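Local coordinates for protein Xaa-Pro dipeptidase (Pyrococcus horikoshii, PDB 1WY2) that probably cleaves dipeptides that carry a C-terminal proline after a nonpolar residue, as a homodimeric metal-dependent prolidase of the M24B peptidase family, at residues E141-E153 with V163-A176. Residues are numbered along the deposited sequence; the frame is centred on the assembly and turned at random.
Sequences EIADKAVMAAIEE and VAAKVEYLMKMNGA
Ala146 and Val167 face each other, their CA atoms 5.3 Å apart, in an antiparallel helix hairpin of the pita-bread catalytic domain of this prolidase; the axes of the two segments approach to 9.1 Å, their directions 148° apart. The alanines of 141-153 let the larger side chains of 163-176 come close. Val167 keeps CG1 beside its own backbone N (chi1 -55°), which lays that methyl 3.5 Å from Ala146 O and against Ala150 CB. Leu170 presses CD2 tightly on Ala149 CB and lies near Lys145 O, while Met171 lays CG over Ala146 CB at 3.6 Å. Ile142 lies against the C-terminal end of helix 160-173: CG2, anti to the backbone N, meets Met171 CG obliquely, and CD1 reaches Asn174 O at 3.5 Å. With Ile142 cut back to an alanine, the contacts on Met171 CG and Asn174 O would probably be lost, opening a gap beside the Schellman turn at Gly175. Ile142 and Met171 also pack on Ala215 of strand 208-217, the strand that carries metal ligand Asp212. At the far end Glu153 and Lys166 cross at about a right angle in a long salt bridge, OE1 to NZ 3.5 Å, while OE2 of Glu153 pairs with Lys158. Asn174 ND2 donates to Leu170 O at 2.7 Å from above the carbonyl plane, and a water accepting from Lys145 NZ makes a weak bond to Asn174 OD1.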
ATOM      1  N   GLU A 141     -11.209  11.935  14.890  1.00 18.63           N
ATOM      2  CA  GLU A 141     -12.250  12.955  14.779  1.00 20.52           C
ATOM      3  C   GLU A 141     -12.680  13.032  13.315  1.00 19.72           C
ATOM      4  O   GLU A 141     -13.862  13.171  13.005  1.00 18.91           O
ATOM      5  CB  GLU A 141     -11.714  14.316  15.232  1.00 23.51           C
ATOM      6  CG  GLU A 141     -12.776  15.399  15.331  1.00 29.82           C
ATOM      7  CD  GLU A 141     -12.192  16.757  15.673  1.00 34.68           C
ATOM      8  OE1 GLU A 141     -11.618  17.405  14.772  1.00 36.12           O
ATOM      9  OE2 GLU A 141     -12.302  17.172  16.846  1.00 39.30           O
ATOM     10  N   ILE A 142     -11.701  12.943  12.420  1.00 18.03           N
ATOM     11  CA  ILE A 142     -11.960  12.977  10.987  1.00 18.41           C
ATOM     12  C   ILE A 142     -12.726  11.714  10.583  1.00 18.35           C
ATOM     13  O   ILE A 142     -13.629  11.767   9.746  1.00 17.80           O
ATOM     14  CB  ILE A 142     -10.634  13.068  10.188  1.00 18.21           C
ATOM     15  CG1 ILE A 142      -9.976  14.427  10.447  1.00 19.59           C
ATOM     16  CG2 ILE A 142     -10.893  12.871   8.694  1.00 19.79           C
ATOM     17  CD1 ILE A 142      -8.634  14.602   9.780  1.00 22.60           C
ATOM     18  N   ALA A 143     -12.372  10.584  11.188  1.00 17.37           N
ATOM     19  CA  ALA A 143     -13.047   9.324  10.879  1.00 16.40           C
ATOM     20  C   ALA A 143     -14.497   9.392  11.357  1.00 17.86           C
ATOM     21  O   ALA A 143     -15.403   8.917  10.674  1.00 16.84           O
ATOM     22  CB  ALA A 143     -12.322   8.153  11.547  1.00 17.93           C
ATOM     23  N   ASP A 144     -14.712   9.980  12.535  1.00 17.26           N
ATOM     24  CA  ASP A 144     -16.069  10.120  13.070  1.00 18.35           C
ATOM     25  C   ASP A 144     -16.920  10.940  12.104  1.00 17.59           C
ATOM     26  O   ASP A 144     -18.071  10.601  11.829  1.00 18.30           O
ATOM     27  CB  ASP A 144     -16.057  10.810  14.443  1.00 18.44           C
ATOM     28  CG  ASP A 144     -15.762   9.852  15.586  1.00 23.13           C
ATOM     29  OD1 ASP A 144     -16.257   8.704  15.551  1.00 23.64           O
ATOM     30  OD2 ASP A 144     -15.052  10.257  16.533  1.00 24.83           O
ATOM     31  N   LYS A 145     -16.351  12.026  11.592  1.00 16.91           N
ATOM     32  CA  LYS A 145     -17.073  12.878  10.651  1.00 17.97           C
ATOM     33  C   LYS A 145     -17.415  12.106   9.383  1.00 18.08           C
ATOM     34  O   LYS A 145     -18.484  12.293   8.798  1.00 18.33           O
ATOM     35  CB  LYS A 145     -16.239  14.111  10.293  1.00 19.05           C
ATOM     36  CG  LYS A 145     -16.141  15.132  11.411  1.00 23.45           C
ATOM     37  CD  LYS A 145     -15.304  16.324  10.993  1.00 27.07           C
ATOM     38  CE  LYS A 145     -15.297  17.384  12.084  1.00 29.19           C
ATOM     39  NZ  LYS A 145     -14.489  18.572  11.688  1.00 30.97           N
ATOM     40  N   ALA A 146     -16.505  11.231   8.967  1.00 17.00           N
ATOM     41  CA  ALA A 146     -16.719  10.441   7.761  1.00 17.21           C
ATOM     42  C   ALA A 146     -17.850   9.439   7.961  1.00 16.94           C
ATOM     43  O   ALA A 146     -18.680   9.250   7.075  1.00 16.46           O
ATOM     44  CB  ALA A 146     -15.437   9.717   7.374  1.00 18.16           C
ATOM     45  N   VAL A 147     -17.881   8.799   9.124  1.00 16.68           N
ATOM     46  CA  VAL A 147     -18.930   7.828   9.412  1.00 17.62           C
ATOM     47  C   VAL A 147     -20.297   8.508   9.461  1.00 17.14           C
ATOM     48  O   VAL A 147     -21.282   7.973   8.950  1.00 18.89           O
ATOM     49  CB  VAL A 147     -18.673   7.108  10.751  1.00 18.83           C
ATOM     50  CG1 VAL A 147     -19.863   6.222  11.106  1.00 22.95           C
ATOM     51  CG2 VAL A 147     -17.408   6.266  10.643  1.00 20.64           C
ATOM     52  N   MET A 148     -20.358   9.685  10.076  1.00 17.84           N
ATOM     53  CA  MET A 148     -21.622  10.410  10.160  1.00 19.46           C
ATOM     54  C   MET A 148     -22.082  10.809   8.769  1.00 19.60           C
ATOM     55  O   MET A 148     -23.276  10.775   8.469  1.00 19.83           O
ATOM     56  CB  MET A 148     -21.485  11.653  11.044  1.00 20.55           C
ATOM     57  CG  MET A 148     -21.287  11.351  12.526  1.00 22.77           C
ATOM     58  SD  MET A 148     -22.590  10.328  13.261  1.00 27.41           S
ATOM     59  CE  MET A 148     -23.935  11.540  13.436  1.00 28.12           C
ATOM     60  N   ALA A 149     -21.134  11.193   7.915  1.00 19.82           N
ATOM     61  CA  ALA A 149     -21.469  11.578   6.551  1.00 19.34           C
ATOM     62  C   ALA A 149     -21.958  10.355   5.782  1.00 19.44           C
ATOM     63  O   ALA A 149     -22.874  10.455   4.966  1.00 19.71           O
ATOM     64  CB  ALA A 149     -20.256  12.184   5.854  1.00 18.49           C
ATOM     65  N   ALA A 150     -21.351   9.200   6.046  1.00 17.34           N
ATOM     66  CA  ALA A 150     -21.743   7.966   5.366  1.00 18.94           C
ATOM     67  C   ALA A 150     -23.181   7.605   5.713  1.00 20.19           C
ATOM     68  O   ALA A 150     -23.970   7.239   4.843  1.00 21.45           O
ATOM     69  CB  ALA A 150     -20.815   6.824   5.765  1.00 18.61           C
ATOM     70  N   ILE A 151     -23.509   7.704   6.995  1.00 20.42           N
ATOM     71  CA  ILE A 151     -24.851   7.384   7.465  1.00 22.73           C
ATOM     72  C   ILE A 151     -25.891   8.263   6.778  1.00 25.84           C
ATOM     73  O   ILE A 151     -26.956   7.787   6.383  1.00 26.71           O
ATOM     74  CB  ILE A 151     -24.936   7.559   9.001  1.00 22.17           C
ATOM     75  CG1 ILE A 151     -24.058   6.502   9.680  1.00 23.67           C
ATOM     76  CG2 ILE A 151     -26.379   7.435   9.475  1.00 24.56           C
ATOM     77  CD1 ILE A 151     -23.965   6.646  11.193  1.00 24.20           C
ATOM     78  N   GLU A 152     -25.570   9.541   6.619  1.00 27.29           N
ATOM     79  CA  GLU A 152     -26.481  10.487   5.988  1.00 30.22           C
ATOM     80  C   GLU A 152     -26.610  10.231   4.486  1.00 30.74           C
ATOM     81  O   GLU A 152     -27.666  10.462   3.895  1.00 30.29           O
ATOM     82  CB  GLU A 152     -25.982  11.916   6.228  1.00 33.95           C
ATOM     83  CG  GLU A 152     -27.004  13.005   5.944  1.00 39.66           C
ATOM     84  CD  GLU A 152     -28.212  12.918   6.856  1.00 42.62           C
ATOM     85  OE1 GLU A 152     -28.024  12.706   8.075  1.00 45.42           O
ATOM     86  OE2 GLU A 152     -29.349  13.068   6.359  1.00 46.79           O
ATOM     87  N   GLU A 153     -25.535   9.740   3.877  1.00 29.46           N
ATOM     88  CA  GLU A 153     -25.511   9.471   2.443  1.00 29.67           C
ATOM     89  C   GLU A 153     -26.129   8.133   2.059  1.00 30.80           C
ATOM     90  O   GLU A 153     -26.592   7.955   0.930  1.00 32.79           O
ATOM     91  CB  GLU A 153     -24.071   9.518   1.933  1.00 31.96           C
ATOM     92  CG  GLU A 153     -23.931   9.296   0.437  1.00 34.61           C
ATOM     93  CD  GLU A 153     -24.640  10.360  -0.377  1.00 37.85           C
ATOM     94  OE1 GLU A 153     -24.385  11.557  -0.136  1.00 38.52           O
ATOM     95  OE2 GLU A 153     -25.448   9.997  -1.260  1.00 40.02           O
ATOM     96  N   VAL A 163     -20.797   5.956  -2.120  1.00 17.59           N
ATOM     97  CA  VAL A 163     -20.834   6.430  -0.744  1.00 18.10           C
ATOM     98  C   VAL A 163     -19.381   6.537  -0.282  1.00 17.33           C
ATOM     99  O   VAL A 163     -18.978   7.524   0.338  1.00 17.07           O
ATOM    100  CB  VAL A 163     -21.594   5.444   0.178  1.00 18.36           C
ATOM    101  CG1 VAL A 163     -21.467   5.881   1.635  1.00 20.00           C
ATOM    102  CG2 VAL A 163     -23.062   5.385  -0.231  1.00 19.67           C
ATOM    103  N   ALA A 164     -18.594   5.514  -0.597  1.00 16.64           N
ATOM    104  CA  ALA A 164     -17.186   5.499  -0.221  1.00 16.44           C
ATOM    105  C   ALA A 164     -16.466   6.701  -0.822  1.00 17.20           C
ATOM    106  O   ALA A 164     -15.696   7.379  -0.143  1.00 17.80           O
ATOM    107  CB  ALA A 164     -16.530   4.202  -0.690  1.00 16.54           C
ATOM    108  N   ALA A 165     -16.728   6.971  -2.096  1.00 17.09           N
ATOM    109  CA  ALA A 165     -16.086   8.091  -2.769  1.00 17.12           C
ATOM    110  C   ALA A 165     -16.392   9.414  -2.067  1.00 17.26           C
ATOM    111  O   ALA A 165     -15.504  10.242  -1.874  1.00 17.22           O
ATOM    112  CB  ALA A 165     -16.541   8.152  -4.225  1.00 14.49           C
ATOM    113  N   LYS A 166     -17.646   9.598  -1.669  1.00 16.99           N
ATOM    114  CA  LYS A 166     -18.063  10.828  -1.006  1.00 18.11           C
ATOM    115  C   LYS A 166     -17.389  11.050   0.346  1.00 17.93           C
ATOM    116  O   LYS A 166     -16.934  12.156   0.637  1.00 17.90           O
ATOM    117  CB  LYS A 166     -19.585  10.833  -0.826  1.00 21.93           C
ATOM    118  CG  LYS A 166     -20.156  12.110  -0.218  1.00 27.60           C
ATOM    119  CD  LYS A 166     -20.067  13.286  -1.180  1.00 32.48           C
ATOM    120  CE  LYS A 166     -20.723  14.530  -0.596  1.00 35.14           C
ATOM    121  NZ  LYS A 166     -22.170  14.309  -0.296  1.00 36.64           N
ATOM    122  N   VAL A 167     -17.316  10.009   1.172  1.00 17.23           N
ATOM    123  CA  VAL A 167     -16.709  10.172   2.489  1.00 17.47           C
ATOM    124  C   VAL A 167     -15.190  10.249   2.435  1.00 17.85           C
ATOM    125  O   VAL A 167     -14.568  10.845   3.309  1.00 16.79           O
ATOM    126  CB  VAL A 167     -17.144   9.050   3.468  1.00 17.65           C
ATOM    127  CG1 VAL A 167     -18.661   9.004   3.548  1.00 19.82           C
ATOM    128  CG2 VAL A 167     -16.580   7.716   3.036  1.00 19.73           C
ATOM    129  N   GLU A 168     -14.586   9.655   1.412  1.00 17.72           N
ATOM    130  CA  GLU A 168     -13.137   9.725   1.297  1.00 18.08           C
ATOM    131  C   GLU A 168     -12.764  11.139   0.869  1.00 18.57           C
ATOM    132  O   GLU A 168     -11.718  11.658   1.255  1.00 17.23           O
ATOM    133  CB  GLU A 168     -12.627   8.679   0.305  1.00 18.34           C
ATOM    134  CG  GLU A 168     -12.812   7.253   0.842  1.00 19.70           C
ATOM    135  CD  GLU A 168     -12.330   6.177  -0.106  1.00 21.96           C
ATOM    136  OE1 GLU A 168     -12.248   6.446  -1.324  1.00 24.81           O
ATOM    137  OE2 GLU A 168     -12.053   5.049   0.369  1.00 20.51           O
ATOM    138  N   TYR A 169     -13.632  11.764   0.079  1.00 16.45           N
ATOM    139  CA  TYR A 169     -13.406  13.138  -0.352  1.00 16.60           C
ATOM    140  C   TYR A 169     -13.533  14.032   0.877  1.00 17.44           C
ATOM    141  O   TYR A 169     -12.730  14.937   1.082  1.00 18.04           O
ATOM    142  CB  TYR A 169     -14.437  13.544  -1.413  1.00 17.11           C
ATOM    143  CG  TYR A 169     -14.406  15.013  -1.783  1.00 18.65           C
ATOM    144  CD1 TYR A 169     -15.230  15.933  -1.133  1.00 18.71           C
ATOM    145  CD2 TYR A 169     -13.546  15.485  -2.774  1.00 18.23           C
ATOM    146  CE1 TYR A 169     -15.200  17.291  -1.464  1.00 20.01           C
ATOM    147  CE2 TYR A 169     -13.506  16.839  -3.109  1.00 19.88           C
ATOM    148  CZ  TYR A 169     -14.337  17.735  -2.450  1.00 20.77           C
ATOM    149  OH  TYR A 169     -14.300  19.071  -2.785  1.00 20.68           O
ATOM    150  N   LEU A 170     -14.542  13.766   1.703  1.00 17.59           N
ATOM    151  CA  LEU A 170     -14.750  14.553   2.913  1.00 18.63           C
ATOM    152  C   LEU A 170     -13.543  14.467   3.844  1.00 18.57           C
ATOM    153  O   LEU A 170     -13.116  15.477   4.409  1.00 20.05           O
ATOM    154  CB  LEU A 170     -16.007  14.077   3.654  1.00 20.89           C
ATOM    155  CG  LEU A 170     -16.295  14.778   4.985  1.00 25.37           C
ATOM    156  CD1 LEU A 170     -16.662  16.236   4.727  1.00 29.81           C
ATOM    157  CD2 LEU A 170     -17.425  14.068   5.716  1.00 27.95           C
ATOM    158  N   MET A 171     -12.988  13.269   4.002  1.00 17.18           N
ATOM    159  CA  MET A 171     -11.833  13.102   4.879  1.00 17.85           C
ATOM    160  C   MET A 171     -10.652  13.938   4.391  1.00 18.19           C
ATOM    161  O   MET A 171      -9.978  14.595   5.183  1.00 19.53           O
ATOM    162  CB  MET A 171     -11.428  11.627   4.971  1.00 17.16           C
ATOM    163  CG  MET A 171     -12.397  10.770   5.783  1.00 18.45           C
ATOM    164  SD  MET A 171     -11.679   9.195   6.346  1.00 19.63           S
ATOM    165  CE  MET A 171     -11.886   8.182   4.869  1.00 19.07           C
ATOM    166  N   LYS A 172     -10.412  13.918   3.087  1.00 18.76           N
ATOM    167  CA  LYS A 172      -9.308  14.680   2.510  1.00 19.20           C
ATOM    168  C   LYS A 172      -9.514  16.178   2.686  1.00 21.24           C
ATOM    169  O   LYS A 172      -8.570  16.915   2.984  1.00 21.59           O
ATOM    170  CB  LYS A 172      -9.171  14.358   1.022  1.00 22.30           C
ATOM    171  CG  LYS A 172      -8.774  12.928   0.746  1.00 27.05           C
ATOM    172  CD  LYS A 172      -8.947  12.578  -0.723  1.00 29.37           C
ATOM    173  CE  LYS A 172      -8.858  11.076  -0.932  1.00 31.96           C
ATOM    174  NZ  LYS A 172      -9.102  10.691  -2.350  1.00 31.86           N
ATOM    175  N   MET A 173     -10.747  16.633   2.509  1.00 21.41           N
ATOM    176  CA  MET A 173     -11.026  18.052   2.645  1.00 23.02           C
ATOM    177  C   MET A 173     -10.994  18.491   4.102  1.00 23.84           C
ATOM    178  O   MET A 173     -11.009  19.686   4.398  1.00 24.95           O
ATOM    179  CB  MET A 173     -12.369  18.388   1.991  1.00 24.39           C
ATOM    180  CG  MET A 173     -12.371  18.148   0.480  1.00 25.74           C
ATOM    181  SD  MET A 173     -11.194  19.182  -0.451  1.00 28.92           S
ATOM    182  CE  MET A 173      -9.661  18.332  -0.210  1.00 30.87           C
ATOM    183  N   ASN A 174     -10.935  17.519   5.008  1.00 22.61           N
ATOM    184  CA  ASN A 174     -10.865  17.814   6.431  1.00 23.84           C
ATOM    185  C   ASN A 174      -9.447  17.662   6.970  1.00 22.74           C
ATOM    186  O   ASN A 174      -9.231  17.669   8.182  1.00 23.48           O
ATOM    187  CB  ASN A 174     -11.829  16.926   7.215  1.00 25.73           C
ATOM    188  CG  ASN A 174     -13.233  17.489   7.245  1.00 29.56           C
ATOM    189  OD1 ASN A 174     -13.485  18.527   7.861  1.00 32.09           O
ATOM    190  ND2 ASN A 174     -14.154  16.816   6.573  1.00 32.54           N
ATOM    191  N   GLY A 175      -8.483  17.519   6.063  1.00 22.68           N
ATOM    192  CA  GLY A 175      -7.095  17.414   6.478  1.00 21.81           C
ATOM    193  C   GLY A 175      -6.387  16.082   6.326  1.00 20.32           C
ATOM    194  O   GLY A 175      -5.160  16.022   6.430  1.00 21.58           O
ATOM    195  N   ALA A 176      -7.132  15.011   6.085  1.00 19.35           N
ATOM    196  CA  ALA A 176      -6.508  13.702   5.938  1.00 19.62           C
ATOM    197  C   ALA A 176      -5.674  13.611   4.661  1.00 20.27           C
ATOM    198  O   ALA A 176      -6.037  14.174   3.629  1.00 20.43           O
ATOM    199  CB  ALA A 176      -7.575  12.613   5.946  1.00 18.84           C
TER
HETATM  200  O   HOH W   1     -16.279  19.941   9.404  1.00 53.64           O